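Local atomic coordinates of cadherin-related family member 2 (Mus musculus, PDB entry 5CYX), a protein that probably joins with CDHR5 on adjacent microvilli in calcium-dependent adhesive complexes, so controlling how microvilli pack at the apical surface of epithelial cells. Residues I114-P119 and I213-L218; L39-S44 and I78-G83. One frame throughout, in Å; residues are numbered along the deposited sequence.

Contact 1 of 2, residues I114-P119 and I213-L218; sequences INETLP and IDEPDL. With CA (calcium ion), chain E; CA (calcium ion), chain F.
Carboxylate oxygen OE2 of Glu116 does double duty: it binds a calcium ion at 2.3 Å and also accepts the backbone N-H of Glu215, N to OE2 2.9 Å. That N-H reaches it from above the carboxylate plane, 48° out of it. This is the linker end of the second cadherin repeat, where a glutamate just past its first strand and an Asp-Glu-Pro-Asp run, a variant of the cadherin DxNDN linker motif, gather calcium between repeats. Asp214 OD1, the carbonyl O of Glu215 and Asp217 OD1 bind the same ion, with one water; Asp250 of the third repeat supplies a further oxygen. Asp214 and Glu116 point the same way side by side, their carboxylates turned 90° to each other, and OE2 to OD1 is 3.0 Å, a closeness of acidic oxygens that the shared cation would make tolerable. The other oxygen of Asp214, OD2, accepts the backbone N-H of Gly252. The second oxygen of Glu116, OE1, takes a bond from the coordinated water and another from Tyr174 N, which would fix the rotation of the group.

Behind the site the two segments run parallel. Asn115 bridges Ile213: Ile213 N binds Ile114 O at 2.9 Å, and Glu116 N returns to Ile213 O. A type I turn from Asn115 to Leu118 then bends the first segment away. The side chain of Glu215, extended beyond CG, crosses those of Asn115 and Thr117 at about a right angle, its carboxylate stacked on the Asn115 amide with the planes 26° apart. Leu218, two residues beyond Pro216, gives its carbonyl O to a second calcium ion. At the turn, Thr117 N donates to Glu215 OE1 at 2.8 Å, nearly in line with the C-O bond.

Contact 2 of 2, residues L39-S44 and I78-G83; sequences LTYGIS and ISTSDG
Four backbone hydrogen bonds join strand 40-44 to strand 78-81 as antiparallel neighbours. Thr40 and Ser81 form one hydrogen-bonded pair, Thr40 N to Ser81 O 3.0 Å and Ser81 N to Thr40 O 2.9 Å, with both donors in the plane of the carbonyl they meet. In the next such pair, Gly42 and Ser79, the donors leave the carbonyl planes: Ser79 N lies 2.9 Å from Gly42 O and 36° above its plane. The hydroxyl of Ser79, set between its backbone N and carbonyl carbon (chi1 63°), adds a weak bond from OG to the same Gly42 O. OG also lies 3.3 Å from Gly42 N, at an angle too poor for a bond, close against a residue with no side chain.

Tyr41 with Thr80 and Ile43 with Ile78 are the non-hydrogen-bonded pairs, and their side chains share the face opposite Thr40, Ser79 and Ser81. Thr80 CG2 meets the Tyr41 ring obliquely at CD1, 3.7 Å away, while CG1 of Ile43 and CG1 of Ile78 lie side by side at 4.0 Å. Leu29 of strand 25-30 packs against Tyr41 and Ile78. Thr80 OG1 is hydrogen-bonded to Ser6 OG of a neighbouring subunit. Ser81 OG accepts Gly83 N in an ST turn. Strand 40-44 is the outermost of its sheet in this chain, an edge of the Greek-key beta-sandwich of the first cadherin repeat.

The two contacts belong to successive cadherin repeats of one elongated chain: contact 2 lies in the first repeat and contact 1 at the far end of the second, their centres about 78 Å apart and their nearest atoms about 59 Å. Three calcium ions at the junction of these repeats, bound by residues such as Glu18, Asp100 and Asp133, lie between them along the length of the molecule. Contact 1 contributes to the next junction, with Asp250 and Glu304 of the third repeat. Contact 2 holds no calcium ligand and joins two strands at a sheet edge in the first repeat, the repeat required for binding CDHR5; contact 1 ties a repeat to its calcium-bound linker.

Contact 1 of 2, residues I114-P119 and I213-L218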
ATOM      1  N   ILE A 114     -11.112 -11.991  10.019  1.00 49.83           N
ATOM      2  CA  ILE A 114      -9.867 -11.401  10.494  1.00 49.71           C
ATOM      3  C   ILE A 114      -9.917 -11.081  11.974  1.00 48.96           C
ATOM      4  O   ILE A 114     -10.985 -10.750  12.520  1.00 49.20           O
ATOM      5  CB  ILE A 114      -9.496 -10.149   9.705  1.00 50.12           C
ATOM      6  CG1 ILE A 114     -10.554  -9.054   9.902  1.00 49.96           C
ATOM      7  CG2 ILE A 114      -9.299 -10.494   8.240  1.00 50.40           C
ATOM      8  CD1 ILE A 114     -10.402  -7.888   8.974  1.00 50.37           C
ATOM      9  N   ASN A 115      -8.761 -11.212  12.614  1.00 47.63           N
ATOM     10  CA  ASN A 115      -8.594 -10.846  13.999  1.00 47.47           C
ATOM     11  C   ASN A 115      -8.723  -9.350  14.132  1.00 45.97           C
ATOM     12  O   ASN A 115      -8.181  -8.617  13.295  1.00 44.90           O
ATOM     13  CB  ASN A 115      -7.183 -11.199  14.495  1.00 48.48           C
ATOM     14  CG  ASN A 115      -7.001 -12.671  14.771  1.00 49.65           C
ATOM     15  OD1 ASN A 115      -5.884 -13.135  14.866  1.00 53.28           O
ATOM     16  ND2 ASN A 115      -8.044 -13.397  14.856  1.00 49.68           N
ATOM     17  N   GLU A 116      -9.333  -8.901  15.219  1.00 45.39           N
ATOM     18  CA  GLU A 116      -9.506  -7.441  15.399  1.00 45.12           C
ATOM     19  C   GLU A 116      -8.142  -6.756  15.611  1.00 45.37           C
ATOM     20  O   GLU A 116      -8.060  -5.573  15.311  1.00 45.83           O
ATOM     21  CB  GLU A 116     -10.462  -7.091  16.525  1.00 45.56           C
ATOM     22  CG  GLU A 116      -9.940  -7.216  17.941  1.00 46.12           C
ATOM     23  CD  GLU A 116     -10.997  -7.016  19.037  1.00 46.94           C
ATOM     24  OE1 GLU A 116     -11.988  -6.201  18.924  1.00 46.28           O
ATOM     25  OE2 GLU A 116     -10.779  -7.661  20.097  1.00 47.70           O
ATOM     26  N   THR A 117      -7.118  -7.464  16.117  1.00 45.18           N
ATOM     27  CA  THR A 117      -5.741  -6.854  16.263  1.00 46.11           C
ATOM     28  C   THR A 117      -4.933  -6.805  14.966  1.00 45.67           C
ATOM     29  O   THR A 117      -3.810  -6.368  14.997  1.00 46.29           O
ATOM     30  CB  THR A 117      -4.843  -7.551  17.314  1.00 46.35           C
ATOM     31  OG1 THR A 117      -4.779  -8.937  17.025  1.00 47.35           O
ATOM     32  CG2 THR A 117      -5.370  -7.355  18.714  1.00 46.70           C
ATOM     33  N   LEU A 118      -5.477  -7.284  13.841  1.00 45.30           N
ATOM     34  CA  LEU A 118      -4.803  -7.169  12.550  1.00 45.01           C
ATOM     35  C   LEU A 118      -4.148  -5.767  12.375  1.00 44.30           C
ATOM     36  O   LEU A 118      -4.839  -4.730  12.483  1.00 43.24           O
ATOM     37  CB  LEU A 118      -5.769  -7.435  11.408  1.00 45.05           C
ATOM     38  CG  LEU A 118      -5.156  -7.595  10.026  1.00 46.21           C
ATOM     39  CD1 LEU A 118      -4.225  -8.818   9.936  1.00 47.06           C
ATOM     40  CD2 LEU A 118      -6.272  -7.662   8.992  1.00 46.14           C
ATOM     41  N   PRO A 119      -2.833  -5.733  12.111  1.00 44.11           N
ATOM     42  CA  PRO A 119      -2.221  -4.398  12.002  1.00 43.58           C
ATOM     43  C   PRO A 119      -2.605  -3.605  10.740  1.00 42.85           C
ATOM     44  O   PRO A 119      -2.896  -4.162   9.669  1.00 41.98           O
ATOM     45  CB  PRO A 119      -0.721  -4.663  12.007  1.00 44.72           C
ATOM     46  CG  PRO A 119      -0.541  -6.097  12.402  1.00 44.90           C
ATOM     47  CD  PRO A 119      -1.815  -6.815  12.181  1.00 44.64           C
ATOM     48  N   ILE A 213     -13.053 -11.075  14.454  1.00 47.88           N
ATOM     49  CA  ILE A 213     -12.910 -11.997  15.569  1.00 48.06           C
ATOM     50  C   ILE A 213     -12.493 -11.223  16.798  1.00 47.33           C
ATOM     51  O   ILE A 213     -11.505 -10.445  16.795  1.00 46.04           O
ATOM     52  CB  ILE A 213     -11.831 -13.057  15.245  1.00 49.38           C
ATOM     53  CG1 ILE A 213     -12.303 -13.963  14.106  1.00 50.41           C
ATOM     54  CG2 ILE A 213     -11.415 -13.873  16.474  1.00 50.30           C
ATOM     55  CD1 ILE A 213     -11.162 -14.810  13.528  1.00 50.90           C
ATOM     56  N   ASP A 214     -13.244 -11.424  17.863  1.00 47.68           N
ATOM     57  CA  ASP A 214     -13.006 -10.740  19.117  1.00 47.55           C
ATOM     58  C   ASP A 214     -11.803 -11.398  19.796  1.00 48.68           C
ATOM     59  O   ASP A 214     -11.728 -12.651  19.919  1.00 47.80           O
ATOM     60  CB  ASP A 214     -14.240 -10.791  20.016  1.00 47.73           C
ATOM     61  CG  ASP A 214     -14.203  -9.764  21.132  1.00 47.33           C
ATOM     62  OD1 ASP A 214     -13.215  -8.918  21.237  1.00 45.75           O
ATOM     63  OD2 ASP A 214     -15.185  -9.792  21.890  1.00 46.23           O
ATOM     64  N   GLU A 215     -10.849 -10.549  20.194  1.00 49.03           N
ATOM     65  CA  GLU A 215      -9.661 -11.019  20.908  1.00 50.88           C
ATOM     66  C   GLU A 215      -9.637 -10.448  22.322  1.00 50.92           C
ATOM     67  O   GLU A 215     -10.235  -9.433  22.561  1.00 50.96           O
ATOM     68  CB  GLU A 215      -8.406 -10.634  20.156  1.00 51.39           C
ATOM     69  CG  GLU A 215      -8.223 -11.369  18.834  1.00 52.71           C
ATOM     70  CD  GLU A 215      -6.916 -10.922  18.167  1.00 53.83           C
ATOM     71  OE1 GLU A 215      -6.850  -9.848  17.516  1.00 52.07           O
ATOM     72  OE2 GLU A 215      -5.928 -11.639  18.327  1.00 56.50           O
ATOM     73  N   PRO A 216      -8.995 -11.144  23.270  1.00 52.23           N
ATOM     74  CA  PRO A 216      -9.124 -10.725  24.654  1.00 53.15           C
ATOM     75  C   PRO A 216      -8.203  -9.541  24.978  1.00 54.14           C
ATOM     76  O   PRO A 216      -7.036  -9.741  25.299  1.00 53.27           O
ATOM     77  CB  PRO A 216      -8.755 -11.972  25.436  1.00 54.15           C
ATOM     78  CG  PRO A 216      -7.856 -12.752  24.529  1.00 54.59           C
ATOM     79  CD  PRO A 216      -8.327 -12.458  23.137  1.00 53.37           C
ATOM     80  N   ASP A 217      -8.738  -8.329  24.841  1.00 54.67           N
ATOM     81  CA  ASP A 217      -7.973  -7.121  25.145  1.00 57.08           C
ATOM     82  C   ASP A 217      -8.773  -6.030  25.832  1.00 58.21           C
ATOM     83  O   ASP A 217      -8.353  -4.891  25.817  1.00 57.54           O
ATOM     84  CB  ASP A 217      -7.389  -6.555  23.844  1.00 57.85           C
ATOM     85  CG  ASP A 217      -8.463  -6.120  22.841  1.00 58.72           C
ATOM     86  OD1 ASP A 217      -9.694  -6.387  22.992  1.00 58.88           O
ATOM     87  OD2 ASP A 217      -8.041  -5.494  21.863  1.00 61.08           O
ATOM     88  N   LEU A 218      -9.906  -6.378  26.426  1.00 64.14           N
ATOM     89  CA  LEU A 218     -10.665  -5.459  27.226  1.00 64.05           C
ATOM     90  C   LEU A 218     -10.826  -6.100  28.586  1.00 64.20           C
ATOM     91  O   LEU A 218     -11.129  -7.321  28.711  1.00 60.95           O
ATOM     92  CB  LEU A 218     -12.012  -5.190  26.565  1.00 63.94           C
ATOM     93  CG  LEU A 218     -11.965  -4.460  25.224  1.00 64.40           C
ATOM     94  CD1 LEU A 218     -13.342  -4.453  24.598  1.00 64.28           C
ATOM     95  CD2 LEU A 218     -11.495  -3.018  25.433  1.00 65.81           C
TER
HETATM   96 CA    CA E1004     -11.568  -7.606  22.231  1.00 49.17          CA
HETATM   97 CA    CA F1005     -11.409  -9.598  28.406  1.00 55.54          CA
HETATM   98  O   HOH W   1     -12.747  -5.726  21.384  1.00 39.08           O
HETATM   99  O   HOH W   2      -8.875  -9.524  28.172  1.00 42.90           O
HETATM  100  O   HOH W   3     -11.590 -11.792  27.228  1.00 41.62           O

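Contact 2 of 2, residues L39-S44 and I78-G83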
ATOM      1  N   LEU A  39     -14.233  -5.337 -65.599  1.00 85.18           N
ATOM      2  CA  LEU A  39     -13.939  -6.665 -65.097  1.00 82.46           C
ATOM      3  C   LEU A  39     -14.613  -7.018 -63.758  1.00 80.19           C
ATOM      4  O   LEU A  39     -15.184  -6.155 -63.104  1.00 82.19           O
ATOM      5  CB  LEU A  39     -12.430  -6.842 -65.003  1.00 84.25           C
ATOM      6  CG  LEU A  39     -11.506  -5.901 -64.266  1.00 82.86           C
ATOM      7  CD1 LEU A  39     -11.919  -5.742 -62.817  1.00 83.15           C
ATOM      8  CD2 LEU A  39     -10.090  -6.471 -64.358  1.00 83.15           C
ATOM      9  N   THR A  40     -14.547  -8.292 -63.364  1.00 74.89           N
ATOM     10  CA  THR A  40     -15.189  -8.755 -62.141  1.00 70.26           C
ATOM     11  C   THR A  40     -14.211  -9.179 -61.034  1.00 67.28           C
ATOM     12  O   THR A  40     -13.127  -9.693 -61.304  1.00 65.42           O
ATOM     13  CB  THR A  40     -16.131  -9.942 -62.416  1.00 70.73           C
ATOM     14  OG1 THR A  40     -15.359 -11.056 -62.866  1.00 70.76           O
ATOM     15  CG2 THR A  40     -17.188  -9.589 -63.460  1.00 70.70           C
ATOM     16  N   TYR A  41     -14.649  -9.001 -59.793  1.00 65.71           N
ATOM     17  CA  TYR A  41     -13.855  -9.284 -58.590  1.00 65.27           C
ATOM     18  C   TYR A  41     -14.432 -10.442 -57.800  1.00 63.20           C
ATOM     19  O   TYR A  41     -15.629 -10.671 -57.837  1.00 62.15           O
ATOM     20  CB  TYR A  41     -13.871  -8.085 -57.639  1.00 65.39           C
ATOM     21  CG  TYR A  41     -13.527  -6.788 -58.271  1.00 66.28           C
ATOM     22  CD1 TYR A  41     -12.203  -6.341 -58.304  1.00 65.95           C
ATOM     23  CD2 TYR A  41     -14.518  -5.977 -58.822  1.00 67.35           C
ATOM     24  CE1 TYR A  41     -11.879  -5.123 -58.879  1.00 66.25           C
ATOM     25  CE2 TYR A  41     -14.194  -4.751 -59.400  1.00 66.63           C
ATOM     26  CZ  TYR A  41     -12.872  -4.341 -59.426  1.00 65.53           C
ATOM     27  OH  TYR A  41     -12.525  -3.142 -59.995  1.00 67.52           O
ATOM     28  N   GLY A  42     -13.576 -11.121 -57.043  1.00 61.44           N
ATOM     29  CA  GLY A  42     -14.020 -12.161 -56.108  1.00 61.36           C
ATOM     30  C   GLY A  42     -13.099 -12.276 -54.911  1.00 60.85           C
ATOM     31  O   GLY A  42     -11.985 -11.739 -54.914  1.00 57.87           O
ATOM     32  N   ILE A  43     -13.587 -12.945 -53.877  1.00 61.21           N
ATOM     33  CA  ILE A  43     -12.783 -13.297 -52.714  1.00 63.04           C
ATOM     34  C   ILE A  43     -12.909 -14.802 -52.513  1.00 63.74           C
ATOM     35  O   ILE A  43     -14.006 -15.334 -52.576  1.00 62.82           O
ATOM     36  CB  ILE A  43     -13.167 -12.451 -51.474  1.00 63.74           C
ATOM     37  CG1 ILE A  43     -12.534 -11.061 -51.649  1.00 66.25           C
ATOM     38  CG2 ILE A  43     -12.632 -13.047 -50.172  1.00 63.67           C
ATOM     39  CD1 ILE A  43     -12.951  -9.999 -50.648  1.00 67.56           C
ATOM     40  N   SER A  44     -11.775 -15.473 -52.327  1.00 63.61           N
ATOM     41  CA  SER A  44     -11.725 -16.943 -52.188  1.00 64.72           C
ATOM     42  C   SER A  44     -10.720 -17.362 -51.110  1.00 63.96           C
ATOM     43  O   SER A  44      -9.983 -16.523 -50.542  1.00 61.67           O
ATOM     44  CB  SER A  44     -11.346 -17.604 -53.523  1.00 66.07           C
ATOM     45  OG  SER A  44     -10.024 -17.220 -53.896  1.00 67.37           O
ATOM     46  N   ILE A  78      -7.906 -12.396 -53.139  1.00 58.42           N
ATOM     47  CA  ILE A  78      -8.687 -11.569 -54.012  1.00 62.13           C
ATOM     48  C   ILE A  78      -8.360 -11.916 -55.459  1.00 63.02           C
ATOM     49  O   ILE A  78      -7.201 -12.123 -55.812  1.00 63.22           O
ATOM     50  CB  ILE A  78      -8.389 -10.076 -53.752  1.00 64.36           C
ATOM     51  CG1 ILE A  78      -8.859  -9.700 -52.341  1.00 64.72           C
ATOM     52  CG2 ILE A  78      -9.115  -9.207 -54.782  1.00 65.59           C
ATOM     53  CD1 ILE A  78      -8.164  -8.485 -51.783  1.00 67.37           C
ATOM     54  N   SER A  79      -9.388 -11.915 -56.297  1.00 63.02           N
ATOM     55  CA  SER A  79      -9.268 -12.266 -57.706  1.00 63.70           C
ATOM     56  C   SER A  79      -9.932 -11.214 -58.580  1.00 63.04           C
ATOM     57  O   SER A  79     -10.937 -10.612 -58.188  1.00 63.52           O
ATOM     58  CB  SER A  79      -9.932 -13.601 -57.932  1.00 64.71           C
ATOM     59  OG  SER A  79     -11.324 -13.496 -57.647  1.00 66.52           O
ATOM     60  N   THR A  80      -9.345 -10.969 -59.744  1.00 62.20           N
ATOM     61  CA  THR A  80      -9.950 -10.137 -60.791  1.00 62.37           C
ATOM     62  C   THR A  80      -9.949 -10.965 -62.055  1.00 63.10           C
ATOM     63  O   THR A  80      -9.002 -11.716 -62.301  1.00 63.50           O
ATOM     64  CB  THR A  80      -9.102  -8.897 -61.141  1.00 62.91           C
ATOM     65  OG1 THR A  80      -7.733  -9.319 -61.258  1.00 62.52           O
ATOM     66  CG2 THR A  80      -9.274  -7.743 -60.134  1.00 61.83           C
ATOM     67  N   SER A  81     -10.988 -10.802 -62.859  1.00 64.91           N
ATOM     68  CA  SER A  81     -11.131 -11.519 -64.113  1.00 66.09           C
ATOM     69  C   SER A  81     -11.604 -10.570 -65.209  1.00 68.49           C
ATOM     70  O   SER A  81     -12.506  -9.764 -65.000  1.00 64.32           O
ATOM     71  CB  SER A  81     -12.129 -12.671 -63.976  1.00 65.52           C
ATOM     72  OG  SER A  81     -12.331 -13.282 -65.237  1.00 64.82           O
ATOM     73  N   ASP A  82     -10.993 -10.720 -66.382  1.00 73.99           N
ATOM     74  CA  ASP A  82     -11.375 -10.007 -67.610  1.00 77.81           C
ATOM     75  C   ASP A  82     -12.153 -10.907 -68.580  1.00 79.53           C
ATOM     76  O   ASP A  82     -12.313 -10.538 -69.739  1.00 82.04           O
ATOM     77  CB  ASP A  82     -10.108  -9.448 -68.317  1.00 79.67           C
ATOM     78  CG  ASP A  82      -9.100 -10.547 -68.727  1.00 82.29           C
ATOM     79  OD1 ASP A  82      -9.380 -11.759 -68.536  1.00 82.16           O
ATOM     80  OD2 ASP A  82      -8.002 -10.192 -69.230  1.00 88.00           O
ATOM     81  N   GLY A  83     -12.605 -12.084 -68.127  1.00 80.17           N
ATOM     82  CA  GLY A  83     -13.197 -13.097 -69.008  1.00 81.50           C
ATOM     83  C   GLY A  83     -12.195 -14.153 -69.464  1.00 83.82           C
ATOM     84  O   GLY A  83     -12.490 -15.338 -69.467  1.00 84.94           O
TER